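Local coordinates for SnoaL-like domain-containing protein (Burkholderia xenovorans LB400, PDB 3EN8) that is of unknown function but binds calcium and belongs to the SnoaL-like branch of the NTF2 superfamily, at residues His27-Asp32 and Gly101-Glu106; Asp37-Gly42 and Thr107-Asp112; Ala63-Arg68 and Thr79-Ser84. One frame throughout, in Å; residues are numbered along the deposited sequence. Where two conformers were deposited one is given.

Interaction 1 (His27-Asp32 and Gly101-Glu106); sequences HDIYDD and GKVVHE. With CA (calcium ion), chain B.
A short parallel beta bridge, Tyr-30 beside Val-103, ties the strand just ahead of the calcium site to the start of strand 102-111. Two backbone bonds carry it: Val-103 N gives an almost straight bond (174°) to Ile-29 O at 2.9 Å, and Asp-31 N reaches Val-103 O at 2.8 Å. Tyr-30 and Val-103 point the same way, CD1 of the ring lying 3.6 Å from Val-103 CG1, while CG2 of Ile-29 sits over the centre of the same ring. In this NTF2-like fold Leu-51 of helix 48-57 also touches the Tyr-30 side chain. The phenol OH of Tyr-30 donates a short bond of 2.5 Å to Glu-106 OE1, meeting it on the syn side and 27° out of the carboxylate plane. Water 1 joins Tyr-30 OH to Glu-106 OE2, and Arg-55 contacts both groups, by a salt bridge to OE1 and a hydrogen bond to the phenol, so OE1 is held by the phenol and by Arg-55 together. Lys-102, bent at chi2 (-66°), lays CD against Ile-29 O; its NZ donates to Asp-28 O at 2.9 Å, from above the carbonyl plane. Beyond the bridge the chain turns a corner, and Asp-32 OD2 binds the calcium ion at 2.2 Å, with water 2 and Asp-33 as further ligands. Asp-31 OD2 accepts a hydrogen bond from Asp-33 N.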
loop_
_atom_site.group_PDB
_atom_site.type_symbol
_atom_site.label_atom_id
_atom_site.label_comp_id
_atom_site.label_asym_id
_atom_site.label_seq_id
_atom_site.Cartn_x
_atom_site.Cartn_y
_atom_site.Cartn_z
ATOM N N HIS A 27 9.324 -15.061 10.250
ATOM C CA HIS A 27 8.021 -15.698 10.065
ATOM C C HIS A 27 7.326 -16.026 11.352
ATOM O O HIS A 27 6.260 -16.613 11.369
ATOM C CB HIS A 27 8.111 -16.849 9.070
ATOM C CG HIS A 27 8.427 -16.365 7.698
ATOM N ND1 HIS A 27 9.718 -16.104 7.293
ATOM C CD2 HIS A 27 7.629 -15.994 6.670
ATOM C CE1 HIS A 27 9.701 -15.636 6.055
ATOM N NE2 HIS A 27 8.449 -15.550 5.659
ATOM N N ASP A 28 7.903 -15.528 12.431
ATOM C CA ASP A 28 7.358 -15.761 13.769
ATOM C C ASP A 28 6.014 -15.087 13.933
ATOM O O ASP A 28 5.144 -15.525 14.684
ATOM C CB ASP A 28 8.293 -15.205 14.836
ATOM C CG ASP A 28 7.748 -15.404 16.226
ATOM O OD1 ASP A 28 7.621 -16.582 16.607
ATOM O OD2 ASP A 28 7.435 -14.405 16.917
ATOM N N ILE A 29 5.870 -13.997 13.204
ATOM C CA ILE A 29 4.715 -13.080 13.360
ATOM C C ILE A 29 3.418 -13.634 12.766
ATOM O O ILE A 29 2.335 -13.124 13.029
ATOM C CB ILE A 29 5.006 -11.656 12.774
ATOM C CG1 ILE A 29 4.125 -10.611 13.470
ATOM C CG2 ILE A 29 4.798 -11.634 11.214
ATOM C CD1 ILE A 29 4.479 -9.116 13.094
ATOM N N TYR A 30 3.521 -14.694 11.968
ATOM C CA TYR A 30 2.340 -15.195 11.211
ATOM C C TYR A 30 1.570 -16.265 11.932
ATOM O O TYR A 30 2.122 -17.140 12.577
ATOM C CB TYR A 30 2.694 -15.758 9.811
ATOM C CG TYR A 30 3.356 -14.749 8.935
ATOM C CD1 TYR A 30 2.602 -13.852 8.182
ATOM C CD2 TYR A 30 4.766 -14.679 8.857
ATOM C CE1 TYR A 30 3.211 -12.881 7.394
ATOM C CE2 TYR A 30 5.384 -13.735 8.052
ATOM C CZ TYR A 30 4.615 -12.844 7.315
ATOM O OH TYR A 30 5.194 -11.869 6.538
ATOM N N ASP A 31 0.262 -16.204 11.784
ATOM C CA ASP A 31 -0.533 -17.401 12.048
ATOM C C ASP A 31 -0.058 -18.527 11.145
ATOM O O ASP A 31 0.392 -18.293 10.041
ATOM C CB ASP A 31 -2.003 -17.146 11.758
ATOM C CG ASP A 31 -2.877 -18.299 12.161
ATOM O OD1 ASP A 31 -3.201 -18.391 13.356
ATOM O OD2 ASP A 31 -3.266 -19.101 11.290
ATOM N N ASP A 32 -0.254 -19.757 11.597
ATOM C CA ASP A 32 0.142 -20.922 10.796
ATOM C C ASP A 32 -0.506 -20.946 9.422
ATOM O O ASP A 32 0.108 -21.351 8.428
ATOM C CB ASP A 32 -0.111 -22.233 11.543
ATOM C CG ASP A 32 -1.592 -22.585 11.651
ATOM O OD1 ASP A 32 -2.417 -21.649 11.798
ATOM O OD2 ASP A 32 -1.938 -23.813 11.596
ATOM N N GLY A 101 -2.967 -11.309 17.710
ATOM C CA GLY A 101 -1.576 -10.934 17.786
ATOM C C GLY A 101 -0.724 -11.554 16.717
ATOM O O GLY A 101 0.502 -11.430 16.718
ATOM N N LYS A 102 -1.381 -12.185 15.762
ATOM C CA LYS A 102 -0.661 -12.824 14.668
ATOM C C LYS A 102 -1.234 -12.405 13.311
ATOM O O LYS A 102 -2.385 -12.104 13.167
ATOM C CB LYS A 102 -0.683 -14.357 14.839
ATOM C CG LYS A 102 0.045 -14.885 16.068
ATOM C CD LYS A 102 1.555 -14.632 15.960
ATOM C CE LYS A 102 2.345 -15.363 17.043
ATOM N NZ LYS A 102 3.759 -14.924 17.158
ATOM N N VAL A 103 -0.373 -12.370 12.324
ATOM C CA VAL A 103 -0.776 -11.984 10.955
ATOM C C VAL A 103 -1.571 -13.103 10.322
ATOM O O VAL A 103 -1.100 -14.241 10.236
ATOM C CB VAL A 103 0.456 -11.620 10.110
ATOM C CG1 VAL A 103 0.044 -11.400 8.654
ATOM C CG2 VAL A 103 1.128 -10.355 10.679
ATOM N N VAL A 104 -2.787 -12.806 9.864
ATOM C CA VAL A 104 -3.556 -13.847 9.188
ATOM C C VAL A 104 -3.614 -13.629 7.684
ATOM O O VAL A 104 -3.908 -14.557 6.915
ATOM C CB VAL A 104 -4.978 -13.987 9.768
ATOM C CG1 VAL A 104 -4.914 -14.388 11.266
ATOM C CG2 VAL A 104 -5.850 -12.696 9.542
ATOM N N HIS A 105 -3.397 -12.383 7.290
ATOM C CA HIS A 105 -3.414 -11.990 5.867
ATOM C C HIS A 105 -2.457 -10.816 5.616
ATOM O O HIS A 105 -2.532 -9.767 6.238
ATOM C CB HIS A 105 -4.849 -11.654 5.438
ATOM C CG HIS A 105 -5.057 -11.506 3.947
ATOM N ND1 HIS A 105 -6.317 -11.365 3.401
ATOM C CD2 HIS A 105 -4.192 -11.474 2.903
ATOM C CE1 HIS A 105 -6.221 -11.272 2.081
ATOM N NE2 HIS A 105 -4.940 -11.316 1.752
ATOM N N GLU A 106 -1.517 -11.046 4.727
ATOM C CA GLU A 106 -0.591 -10.010 4.284
ATOM C C GLU A 106 -0.840 -9.807 2.814
ATOM O O GLU A 106 -1.072 -10.763 2.110
ATOM C CB GLU A 106 0.858 -10.463 4.495
ATOM C CG GLU A 106 1.891 -9.442 4.007
ATOM C CD GLU A 106 3.330 -9.804 4.384
ATOM O OE1 GLU A 106 3.623 -10.974 4.773
ATOM O OE2 GLU A 106 4.176 -8.881 4.266
HETATM CA CA CA B . -3.927 -24.558 11.169
HETATM O O HOH W 1 6.660 -9.457 5.321
HETATM O O HOH W 2 -3.543 -25.807 9.225
#

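Interaction 2 (Asp37-Gly42 and Thr107-Asp112)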
loop_
_atom_site.group_PDB
_atom_site.type_symbol
_atom_site.label_atom_id
_atom_site.label_comp_id
_atom_site.label_asym_id
_atom_site.label_seq_id
_atom_site.Cartn_x
_atom_site.Cartn_y
_atom_site.Cartn_z
ATOM N N ASP A 37 -0.703 -12.427 -0.304
ATOM C CA ASP A 37 -1.146 -12.095 -1.679
ATOM C C ASP A 37 -0.226 -11.086 -2.349
ATOM O O ASP A 37 0.211 -10.102 -1.743
ATOM C CB ASP A 37 -2.531 -11.457 -1.635
ATOM C CG ASP A 37 -3.623 -12.400 -1.196
ATOM O OD1 ASP A 37 -3.401 -13.632 -1.157
ATOM O OD2 ASP A 37 -4.733 -11.889 -0.880
ATOM N N TYR A 38 0.040 -11.347 -3.622
ATOM C CA TYR A 38 0.665 -10.408 -4.518
ATOM C C TYR A 38 -0.346 -10.011 -5.596
ATOM O O TYR A 38 -0.442 -10.684 -6.639
ATOM C CB TYR A 38 1.896 -11.034 -5.214
ATOM C CG TYR A 38 2.926 -11.672 -4.303
ATOM C CD1 TYR A 38 3.248 -11.116 -3.060
ATOM C CD2 TYR A 38 3.616 -12.799 -4.699
ATOM C CE1 TYR A 38 4.201 -11.676 -2.248
ATOM C CE2 TYR A 38 4.581 -13.372 -3.888
ATOM C CZ TYR A 38 4.867 -12.810 -2.657
ATOM O OH TYR A 38 5.833 -13.370 -1.857
ATOM N N PRO A 39 -1.092 -8.908 -5.369
ATOM C CA PRO A 39 -2.154 -8.603 -6.344
ATOM C C PRO A 39 -1.609 -8.318 -7.730
ATOM O O PRO A 39 -2.306 -8.492 -8.712
ATOM C CB PRO A 39 -2.860 -7.391 -5.705
ATOM C CG PRO A 39 -2.737 -7.663 -4.236
ATOM C CD PRO A 39 -1.303 -8.196 -4.097
ATOM N N GLN A 40 -0.350 -7.924 -7.817
ATOM C CA GLN A 40 0.222 -7.527 -9.117
ATOM C C GLN A 40 0.290 -8.712 -10.059
ATOM O O GLN A 40 0.276 -8.577 -11.302
ATOM C CB GLN A 40 1.620 -6.928 -8.974
ATOM C CG GLN A 40 1.647 -5.536 -8.385
ATOM C CD GLN A 40 3.031 -5.185 -7.862
ATOM O OE1 GLN A 40 3.361 -5.389 -6.675
ATOM N NE2 GLN A 40 3.852 -4.678 -8.742
ATOM N N SER A 41 0.384 -9.896 -9.456
ATOM C CA SER A 41 0.507 -11.160 -10.207
ATOM C C SER A 41 -0.661 -12.130 -10.014
ATOM O O SER A 41 -0.756 -13.130 -10.710
ATOM C CB SER A 41 1.814 -11.866 -9.825
ATOM O OG SER A 41 1.714 -12.292 -8.468
ATOM N N GLY A 42 -1.539 -11.817 -9.077
ATOM C CA GLY A 42 -2.711 -12.635 -8.786
ATOM C C GLY A 42 -2.374 -13.848 -7.944
ATOM O O GLY A 42 -3.192 -14.766 -7.790
ATOM N N THR A 107 -0.807 -8.555 2.379
ATOM C CA THR A 107 -0.829 -8.218 0.950
ATOM C C THR A 107 0.363 -7.321 0.674
ATOM O O THR A 107 0.534 -6.265 1.313
ATOM C CB THR A 107 -2.093 -7.439 0.609
ATOM O OG1 THR A 107 -3.221 -8.093 1.177
ATOM C CG2 THR A 107 -2.271 -7.300 -0.931
ATOM N N GLN A 108 1.157 -7.723 -0.295
ATOM C CA GLN A 108 2.331 -6.971 -0.672
ATOM C C GLN A 108 2.283 -6.434 -2.109
ATOM O O GLN A 108 1.825 -7.092 -3.037
ATOM C CB GLN A 108 3.589 -7.817 -0.489
ATOM C CG GLN A 108 4.069 -8.015 0.947
ATOM C CD GLN A 108 5.279 -8.972 1.018
ATOM O OE1 GLN A 108 5.176 -10.140 0.674
ATOM N NE2 GLN A 108 6.413 -8.473 1.513
ATOM N N TYR A 109 2.780 -5.213 -2.228
ATOM C CA TYR A 109 3.023 -4.548 -3.502
ATOM C C TYR A 109 4.492 -4.100 -3.609
ATOM O O TYR A 109 5.072 -3.580 -2.664
ATOM C CB TYR A 109 2.172 -3.301 -3.577
ATOM C CG TYR A 109 0.696 -3.570 -3.736
ATOM C CD1 TYR A 109 -0.105 -3.773 -2.654
ATOM C CD2 TYR A 109 0.124 -3.666 -5.011
ATOM C CE1 TYR A 109 -1.471 -4.021 -2.795
ATOM C CE2 TYR A 109 -1.237 -3.878 -5.165
ATOM C CZ TYR A 109 -2.016 -4.066 -4.073
ATOM O OH TYR A 109 -3.334 -4.306 -4.254
ATOM N N PHE A 110 5.009 -4.222 -4.799
ATOM C CA PHE A 110 6.409 -3.949 -5.105
ATOM C C PHE A 110 6.452 -3.007 -6.273
ATOM O O PHE A 110 6.081 -3.373 -7.379
ATOM C CB PHE A 110 7.145 -5.248 -5.451
ATOM C CG PHE A 110 6.982 -6.339 -4.419
ATOM C CD1 PHE A 110 7.848 -6.416 -3.341
ATOM C CD2 PHE A 110 5.961 -7.292 -4.534
ATOM C CE1 PHE A 110 7.714 -7.425 -2.395
ATOM C CE2 PHE A 110 5.820 -8.306 -3.561
ATOM C CZ PHE A 110 6.692 -8.355 -2.514
ATOM N N SER A 111 6.827 -1.767 -5.993
ATOM C CA SER A 111 6.738 -0.700 -6.977
ATOM C C SER A 111 8.115 -0.125 -7.321
ATOM O O SER A 111 9.057 -0.167 -6.520
ATOM C CB SER A 111 5.740 0.377 -6.505
ATOM O OG SER A 111 6.296 1.233 -5.559
ATOM N N ASP A 112 8.214 0.382 -8.543
ATOM C CA ASP A 112 9.442 1.023 -9.016
ATOM C C ASP A 112 9.499 2.511 -8.664
ATOM O O ASP A 112 8.452 3.172 -8.570
ATOM C CB ASP A 112 9.570 0.897 -10.533
ATOM C CG ASP A 112 9.776 -0.520 -10.977
ATOM O OD1 ASP A 112 10.766 -1.141 -10.559
ATOM O OD2 ASP A 112 8.946 -1.004 -11.761
HETATM O O HOH W 3 7.013 -11.859 -0.158
HETATM O O HOH W 4 1.635 -7.522 -5.711
#
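Gln-40 sets CG anti to its carbonyl carbon (chi1 -73°) and CD anti to CA (chi2 162°), which sends CD toward Phe-110; Phe-110, with CG also anti to the carbonyl carbon, starts its ring toward Tyr-38. The amide of Gln-40 grips Phe-110 twice: Phe-110 N donates to OE1 at 2.8 Å, and NE2 donates to Phe-110 O at 2.9 Å, each donor tilted from the plane of the carbonyl it meets. The side chain thus stands in for a strand partner where the main chain of 37-42 has already turned away. NE2 also bonds Asp-112 O of the second subunit. Water 4 accepts from Gln-40 N and donates to Gln-40 OE1 and Gln-108 O, so one water ties both ends of Gln-40 to the neighbouring strand.

Strand 34-38 runs parallel to strand 102-111 in the mixed sheet of the NTF2-like fold, and their pairing ends here with Asp-37 beside Thr-107: Gln-108 N donates to Asp-37 O at 2.9 Å. On one side of the sheet Tyr-38 and Phe-110 form an offset edge-to-face pair, the edge of Phe-110 toward the face of Tyr-38, planes at 72°. Gln-108 OE1 lies at the edge of the Tyr-38 ring, 3.4 Å from CE1, and shares water 3 with the phenol OH; Gln-108 NE2 bonds Tyr-81 OH. Pro-39 packs tightly on Thr-107, CG 3.4 Å from Thr-107 CG2, and also meets Tyr-109, its CB and CG at CZ and OH, its CD over one face of the ring toward the rim. The phenol OH of Tyr-109 has Glu-80 of the second subunit as partner.

Interaction 3 (Ala63-Arg68 and Thr79-Ser84); sequences AGFEVR and TEYSIS
Glu-80 OE1 is gripped by two donors: water 6 at 2.7 Å, and Tyr-109 OH of the second subunit. The same water accepts from Arg-68 NE at 2.7 Å, lying at the edge of the guanidinium in its plane; it thereby bridges NE and OE1, which are themselves 4.0 Å apart, beyond a salt bridge. The Arg-68 chain is extended from CG to NE, with CG anti to the backbone N, and its NH2 makes a salt bridge with the C-terminal carboxylate of Gly-128.

The segments are the two arms of an antiparallel hairpin, in which 64-73 is the outermost strand of the sheet within the chain. Glu-66 and Ser-82 are a hydrogen-bonded pair with both bonds made, the straighter running from Ser-82 N to Glu-66 O at 2.8 Å (172°). At the far end Ala-63 and Gly-64 both face Ser-84 in a classic beta bulge: their two amides give only weak bonds to Ser-84 O, whereas Ser-84 N returns a sound one to Gly-64 O. On the face carrying Glu-66 and Ser-82, water 5 links Glu-66 OE1 to Ser-82 OG.

The face with Phe-65, Val-67 and Tyr-81 is mainly apolar and meets helix 3-20, though Tyr-81 OH is tied to Gln-108. Phe-65, with CG anti to the backbone N (chi1 -174°), has CE2 3.4 Å from Tyr-81 CD2, the rings inclined by 32°, and CD2 3.9 Å from Ile-83 CG2; Trp-15 of the helix meets Phe-65, Val-67 and Tyr-81. The hairpin is therefore chemically two-sided: one face packs rings against the helix, while the other uses water between its polar groups. Arg-68 and Glu-80 share a water, and their direct partners are Gly-128 and the second subunit.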
loop_
_atom_site.group_PDB
_atom_site.type_symbol
_atom_site.label_atom_id
_atom_site.label_comp_id
_atom_site.label_asym_id
_atom_site.label_seq_id
_atom_site.Cartn_x
_atom_site.Cartn_y
_atom_site.Cartn_z
ATOM N N ALA A 63 19.801 -7.335 -0.345
ATOM C CA ALA A 63 21.130 -6.698 -0.225
ATOM C C ALA A 63 21.025 -5.377 0.533
ATOM O O ALA A 63 22.000 -4.861 1.085
ATOM C CB ALA A 63 21.794 -6.485 -1.633
ATOM N N GLY A 64 19.809 -4.836 0.521
ATOM C CA GLY A 64 19.494 -3.539 1.114
ATOM C C GLY A 64 18.044 -3.515 1.570
ATOM O O GLY A 64 17.176 -3.999 0.872
ATOM N N PHE A 65 17.828 -2.938 2.744
ATOM C CA PHE A 65 16.498 -2.897 3.432
ATOM C C PHE A 65 16.407 -1.688 4.331
ATOM O O PHE A 65 17.340 -1.391 5.103
ATOM C CB PHE A 65 16.268 -4.160 4.270
ATOM C CG PHE A 65 14.883 -4.240 4.881
ATOM C CD1 PHE A 65 14.568 -3.503 5.993
ATOM C CD2 PHE A 65 13.920 -5.051 4.323
ATOM C CE1 PHE A 65 13.284 -3.562 6.553
ATOM C CE2 PHE A 65 12.634 -5.114 4.880
ATOM C CZ PHE A 65 12.331 -4.365 5.981
ATOM N N GLU A 66 15.284 -0.974 4.217
ATOM C CA GLU A 66 15.031 0.182 5.083
ATOM C C GLU A 66 13.541 0.428 5.236
ATOM O O GLU A 66 12.790 0.462 4.261
ATOM C CB GLU A 66 15.721 1.407 4.487
ATOM C CG GLU A 66 15.475 2.733 5.122
ATOM C CD GLU A 66 16.232 3.819 4.352
ATOM O OE1 GLU A 66 15.958 4.014 3.142
ATOM O OE2 GLU A 66 17.121 4.442 4.950
ATOM N N VAL A 67 13.112 0.566 6.478
ATOM C CA VAL A 67 11.698 0.906 6.727
ATOM C C VAL A 67 11.512 2.399 6.532
ATOM O O VAL A 67 12.314 3.226 7.018
ATOM C CB VAL A 67 11.218 0.496 8.125
ATOM C CG1 VAL A 67 9.759 1.012 8.361
ATOM C CG2 VAL A 67 11.268 -1.044 8.278
ATOM N N ARG A 68 10.451 2.745 5.805
ATOM C CA ARG A 68 10.075 4.154 5.581
ATOM C C ARG A 68 9.100 4.650 6.655
ATOM O O ARG A 68 9.256 5.686 7.327
ATOM C CB ARG A 68 9.404 4.320 4.210
ATOM C CG ARG A 68 9.047 5.766 3.903
ATOM C CD ARG A 68 8.298 5.948 2.583
ATOM N NE ARG A 68 7.941 7.354 2.319
ATOM C CZ ARG A 68 8.712 8.206 1.643
ATOM N NH1 ARG A 68 9.902 7.839 1.193
ATOM N NH2 ARG A 68 8.309 9.458 1.445
ATOM N N THR A 79 3.061 -1.192 6.381
ATOM C CA THR A 79 4.488 -0.891 6.400
ATOM C C THR A 79 4.898 -0.517 4.991
ATOM O O THR A 79 4.639 -1.237 4.020
ATOM C CB THR A 79 5.368 -2.066 6.929
ATOM O OG1 THR A 79 4.983 -2.443 8.243
ATOM C CG2 THR A 79 6.866 -1.666 6.896
ATOM N N GLU A 80 5.526 0.645 4.922
ATOM C CA GLU A 80 6.154 1.148 3.725
ATOM C C GLU A 80 7.639 0.995 3.904
ATOM O O GLU A 80 8.209 1.425 4.908
ATOM C CB GLU A 80 5.809 2.633 3.509
ATOM C CG GLU A 80 4.315 2.956 3.247
ATOM C CD GLU A 80 4.080 4.421 3.327
ATOM O OE1 GLU A 80 4.608 5.118 2.437
ATOM O OE2 GLU A 80 3.392 4.866 4.286
ATOM N N TYR A 81 8.272 0.384 2.938
ATOM C CA TYR A 81 9.715 0.063 3.107
ATOM C C TYR A 81 10.319 -0.133 1.772
ATOM O O TYR A 81 9.625 -0.291 0.811
ATOM C CB TYR A 81 9.950 -1.167 3.990
ATOM C CG TYR A 81 9.410 -2.534 3.532
ATOM C CD1 TYR A 81 8.042 -2.853 3.635
ATOM C CD2 TYR A 81 10.251 -3.507 3.050
ATOM C CE1 TYR A 81 7.568 -4.077 3.245
ATOM C CE2 TYR A 81 9.781 -4.769 2.666
ATOM C CZ TYR A 81 8.414 -5.054 2.764
ATOM O OH TYR A 81 7.954 -6.321 2.367
ATOM N N SER A 82 11.645 -0.093 1.749
ATOM C CA SER A 82 12.419 -0.328 0.528
ATOM C C SER A 82 13.253 -1.610 0.686
ATOM O O SER A 82 13.798 -1.936 1.763
ATOM C CB SER A 82 13.337 0.867 0.227
ATOM O OG SER A 82 12.574 2.010 -0.095
ATOM N N ILE A 83 13.269 -2.374 -0.388
ATOM C CA ILE A 83 14.137 -3.535 -0.505
ATOM C C ILE A 83 14.977 -3.397 -1.778
ATOM O O ILE A 83 14.529 -2.816 -2.761
ATOM C CB ILE A 83 13.316 -4.841 -0.550
ATOM C CG1 ILE A 83 12.461 -4.946 -1.801
ATOM C CG2 ILE A 83 12.419 -4.945 0.677
ATOM C CD1 ILE A 83 11.676 -6.242 -1.893
ATOM N N SER A 84 16.193 -3.899 -1.784
ATOM C CA SER A 84 16.981 -3.754 -2.988
ATOM C C SER A 84 17.894 -4.950 -3.205
ATOM O O SER A 84 18.414 -5.537 -2.267
ATOM C CB SER A 84 17.786 -2.446 -2.918
ATOM O OG SER A 84 18.616 -2.246 -4.031
HETATM O O HOH W 5 15.100 3.515 0.645
HETATM O O HOH W 6 5.458 7.558 3.375
#

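Interactions 1 and 2 follow one another along strand 102-111 and are stitched where they meet: His-105 NE2 lies 2.7 Å from Asp-37 OD2, and Asp-37 N lies 3.0 Å from Glu-106 O, both probable hydrogen bonds. Interaction 3, nested in the loops closed by the other two, reaches interaction 2 where Phe-110 CD1 packs 4.1 Å from Ile-83 CD1 and Gln-108 NE2 lies 2.8 Å from Tyr-81 OH. It does not touch interaction 1; their nearest atoms are about 5 Å apart. Arg-55 connects Tyr-30 and Glu-106 with Gln-108. Interaction 1 holds the calcium ligand Asp-32. All three meet the second subunit, interaction 1 through His-105 on its Arg-69, and interactions 2 and 3 reciprocally, each to the other's copy.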